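Local atomic coordinates of Cif-like 1 (Burkholderia cenocepacia, PDB entry 7JQY), a protein that probably works as an epoxide hydrolase of the Cif-like type, built on the alpha/beta hydrolase fold and crystallised as an octamer. Residues D90-L93 against G94-K98; Y228-F231 against P232-T236. The protein carries 1 engineered substitution. All blocks are in the same frame, centred on the assembly; numbering follows the deposited sequence.

Contact 1 (D90-L93 against G94-K98)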
# COMPACT_ATOMS: atom_id res chain seq x y z
N ASP B 90 13.46 12.18 -23.38
CA ASP B 90 12.25 11.47 -23.76
C ASP B 90 12.45 9.96 -23.66
O ASP B 90 13.57 9.45 -23.69
CB ASP B 90 11.81 11.85 -25.17
CG ASP B 90 11.15 13.22 -25.22
OD1 ASP B 90 10.99 13.84 -24.13
OD2 ASP B 90 10.82 13.69 -26.33
N LYS B 91 11.33 9.24 -23.53
CA LYS B 91 11.32 7.78 -23.42
C LYS B 91 10.47 7.20 -24.55
O LYS B 91 9.34 6.75 -24.31
CB LYS B 91 10.79 7.31 -22.06
CG LYS B 91 11.77 7.48 -20.91
CD LYS B 91 11.49 8.76 -20.15
CE LYS B 91 12.49 8.98 -19.02
NZ LYS B 91 12.51 10.43 -18.63
N PRO B 92 10.99 7.18 -25.78
CA PRO B 92 10.20 6.64 -26.89
C PRO B 92 10.03 5.13 -26.82
O PRO B 92 10.57 4.47 -25.93
CB PRO B 92 11.00 7.06 -28.13
CG PRO B 92 12.39 7.24 -27.64
CD PRO B 92 12.28 7.73 -26.22
N LEU B 93 9.24 4.57 -27.75
CA LEU B 93 8.97 3.14 -27.76
C LEU B 93 10.23 2.33 -28.08
O LEU B 93 10.50 1.30 -27.44
CB LEU B 93 7.87 2.83 -28.77
CG LEU B 93 7.54 1.38 -29.08
CD1 LEU B 93 6.83 0.74 -27.91
CD2 LEU B 93 6.68 1.30 -30.34
N GLY B 94 11.00 2.76 -29.07
CA GLY B 94 12.15 2.00 -29.51
C GLY B 94 13.37 2.85 -29.80
O GLY B 94 13.42 4.02 -29.40
N GLY B 95 14.32 2.29 -30.55
CA GLY B 95 15.58 2.96 -30.80
C GLY B 95 16.61 2.75 -29.71
O GLY B 95 17.51 3.58 -29.54
N TYR B 96 16.51 1.65 -28.97
CA TYR B 96 17.39 1.40 -27.83
C TYR B 96 18.55 0.45 -28.16
O TYR B 96 19.29 0.08 -27.25
CB TYR B 96 16.58 0.88 -26.64
CG TYR B 96 15.62 1.92 -26.11
CD1 TYR B 96 14.25 1.79 -26.27
CD2 TYR B 96 16.10 3.08 -25.49
CE1 TYR B 96 13.38 2.74 -25.80
CE2 TYR B 96 15.24 4.04 -25.02
CZ TYR B 96 13.88 3.87 -25.18
OH TYR B 96 13.01 4.83 -24.73
N ASP B 97 18.70 0.04 -29.42
CA ASP B 97 19.95 -0.57 -29.86
C ASP B 97 21.04 0.49 -29.85
O ASP B 97 20.80 1.66 -30.16
CB ASP B 97 19.81 -1.17 -31.26
CG ASP B 97 19.39 -0.13 -32.28
OD1 ASP B 97 18.20 0.24 -32.30
OD2 ASP B 97 20.27 0.35 -33.04
N LYS B 98 22.26 0.07 -29.50
CA LYS B 98 23.30 1.06 -29.22
C LYS B 98 23.74 1.81 -30.47
O LYS B 98 24.10 2.99 -30.38
CB LYS B 98 24.49 0.37 -28.55
CG LYS B 98 24.11 -0.43 -27.31
CD LYS B 98 23.15 0.38 -26.42
CE LYS B 98 22.38 -0.51 -25.45
NZ LYS B 98 21.40 -1.43 -26.11

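Contact 2 (Y228-F231 against P232-T236)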
# COMPACT_ATOMS: atom_id res chain seq x y z
N TYR B 228 18.90 -3.30 -22.33
CA TYR B 228 19.30 -4.69 -22.11
C TYR B 228 18.54 -5.65 -23.01
O TYR B 228 19.08 -6.69 -23.41
CB TYR B 228 19.09 -5.06 -20.64
CG TYR B 228 19.99 -4.30 -19.68
CD1 TYR B 228 21.12 -4.90 -19.15
CD2 TYR B 228 19.71 -2.99 -19.31
CE1 TYR B 228 21.96 -4.22 -18.29
CE2 TYR B 228 20.54 -2.30 -18.44
CZ TYR B 228 21.66 -2.93 -17.93
OH TYR B 228 22.50 -2.26 -17.07
N ARG B 229 17.28 -5.34 -23.34
CA ARG B 229 16.53 -6.21 -24.23
C ARG B 229 17.05 -6.12 -25.65
O ARG B 229 16.77 -7.02 -26.45
CB ARG B 229 15.05 -5.86 -24.16
CG ARG B 229 14.42 -6.29 -22.85
CD ARG B 229 13.28 -5.37 -22.44
NE ARG B 229 12.99 -5.53 -21.02
CZ ARG B 229 12.05 -4.86 -20.36
NH1 ARG B 229 11.30 -3.95 -21.00
NH2 ARG B 229 11.88 -5.09 -19.06
N ALA B 230 17.82 -5.09 -25.97
CA ALA B 230 18.46 -4.93 -27.27
C ALA B 230 19.84 -5.59 -27.35
O ALA B 230 20.48 -5.49 -28.40
CB ALA B 230 18.59 -3.45 -27.61
N PHE B 231 20.34 -6.20 -26.27
CA PHE B 231 21.69 -6.79 -26.31
C PHE B 231 21.90 -7.78 -27.45
O PHE B 231 22.94 -7.68 -28.13
CB PHE B 231 22.02 -7.46 -24.96
CG PHE B 231 22.51 -6.51 -23.91
CD1 PHE B 231 22.80 -5.19 -24.21
CD2 PHE B 231 22.64 -6.93 -22.59
CE1 PHE B 231 23.24 -4.31 -23.23
CE2 PHE B 231 23.08 -6.06 -21.61
CZ PHE B 231 23.38 -4.75 -21.92
N PRO B 232 20.98 -8.72 -27.75
CA PRO B 232 21.25 -9.62 -28.89
C PRO B 232 21.49 -8.89 -30.20
O PRO B 232 22.44 -9.22 -30.93
CB PRO B 232 19.99 -10.51 -28.96
CG PRO B 232 19.23 -10.26 -27.72
CD PRO B 232 19.89 -9.21 -26.90
N GLN B 233 20.68 -7.87 -30.48
CA GLN B 233 20.88 -7.07 -31.68
C GLN B 233 22.22 -6.34 -31.64
O GLN B 233 22.89 -6.19 -32.67
CB GLN B 233 19.72 -6.07 -31.82
CG GLN B 233 19.85 -5.08 -32.94
CD GLN B 233 18.63 -4.15 -33.04
OE1 GLN B 233 17.68 -4.25 -32.25
NE2 GLN B 233 18.67 -3.26 -34.02
N ASP B 234 22.61 -5.86 -30.46
CA ASP B 234 23.91 -5.20 -30.30
C ASP B 234 25.06 -6.17 -30.55
O ASP B 234 26.11 -5.78 -31.08
CB ASP B 234 24.01 -4.60 -28.90
CG ASP B 234 23.01 -3.45 -28.66
OD1 ASP B 234 22.87 -2.58 -29.54
OD2 ASP B 234 22.35 -3.44 -27.59
N GLU B 235 24.92 -7.42 -30.12
CA GLU B 235 25.99 -8.40 -30.31
C GLU B 235 26.24 -8.63 -31.80
O GLU B 235 27.37 -8.52 -32.27
CB GLU B 235 25.65 -9.71 -29.60
CG GLU B 235 25.83 -9.61 -28.10
CD GLU B 235 25.21 -10.77 -27.36
OE1 GLU B 235 24.39 -11.49 -27.96
OE2 GLU B 235 25.56 -10.96 -26.17
N THR B 236 25.17 -8.89 -32.55
CA THR B 236 25.28 -9.05 -34.00
C THR B 236 25.88 -7.81 -34.64
O THR B 236 26.79 -7.90 -35.47
CB THR B 236 23.90 -9.34 -34.60
OG1 THR B 236 23.22 -10.32 -33.80
CG2 THR B 236 24.01 -9.83 -36.03
O HOH W 1 17.81 -7.74 -29.48

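Contact 1 (D90-L93 against G94-K98)
Y96 folds back over the turn that precedes it and hands its hydroxyl to the carbonyl of P92, OH to O 2.7 Å, a bond in which the tyrosine is the donor. The hydroxyl comes to the oxygen from the side, at a C=O...OH angle of 129°, and stands 27° out of the carbonyl plane. With CG anti to its own carbonyl carbon (chi1 -66°), the ring runs back along the chain, and the phenol end slants across the side of the proline, CD of P92 lying 3.3 Å from OH of Y96. Two more carbonyls border the ring. L93 O sits in its plane at the edge, 3.6 Å from CE1 of Y96, whereas G94 O lies above one face, displaced toward the rim. The example illustrates how a tyrosine can close a turn on itself with one hydroxyl bond to a carbonyl four residues back; P92 O also accepts from R222, and G94 O from R84. The whole turn belongs to the connection between strand 77-82 and helix 98-111, where D97 takes the N-cap position, while the Y96 ring packs against A223, E226 and L227 of helix 220-229.

Contact 2 (Y228-F231 against P232-T236)
F231, A230 and P232 form most of the joint between helix 220-229 and helix 231-241, and they do so chiefly through backbone atoms, the CB of F231 and the CD of P232. The pyrrolidine of P232 lies beside the phenylalanine stem, its CD 3.4 Å from CB of F231. Having no N-H, the proline leaves no donor at a position in the first turn where a helix needs none. Two backbone bonds then establish the new helix: D234 N to A230 O at 3.0 Å and E235 N to F231 O at 2.8 Å.

The F231 ring turns back toward the preceding helix, CG anti to the carbonyl carbon (chi1 -82°), and places one face over CA of Y228. Its edge meets the carboxylate of D234: OD2 lies in the ring plane, 3.8 Å from CD1 of F231, with the two planes 63° apart. Farther out, the ring meets W156 edge-to-face and also touches F170. A water bridges the two segments on another side, donating to R229 O and accepting from Q233 N, which carries the hydrogen-bonding across the break between the helices.

D234 also brings a chemical tension into the joint, because its OD2 stands 2.9 Å from A230 O and both atoms are acceptors. The salt bridge from K98 to this same OD2 supplies positive charge at that point. The early position of D234 in the helix should suit a negative group as well, since the N-terminal end of a helix dipole is positive. Together these features suggest that the carboxylate is probably ionised and that K98 may offset its closeness to the carbonyl.

Contacts 1 and 2 follow in series, well separated along the chain, with centres about 13 Å apart, yet they meet directly. The salt bridge between K98 NZ and D234 OD2, 2.7 Å long, ties the start of helix 98-111 to that of helix 231-241. K98 NZ also donates to Y96 O and L227 O, so one ammonium group serves the loop of contact 1, helix 220-229 and the helix start of contact 2. Packing reinforces the seam, with A230 CB 3.6 Å from Y96 O. Towards the probable nucleophile elbow, where the engineered S123 replaces an aspartate, the nucleophile expected in epoxide hydrolases of this fold, contact 2 extends Y228, which lies near that turn without touching it.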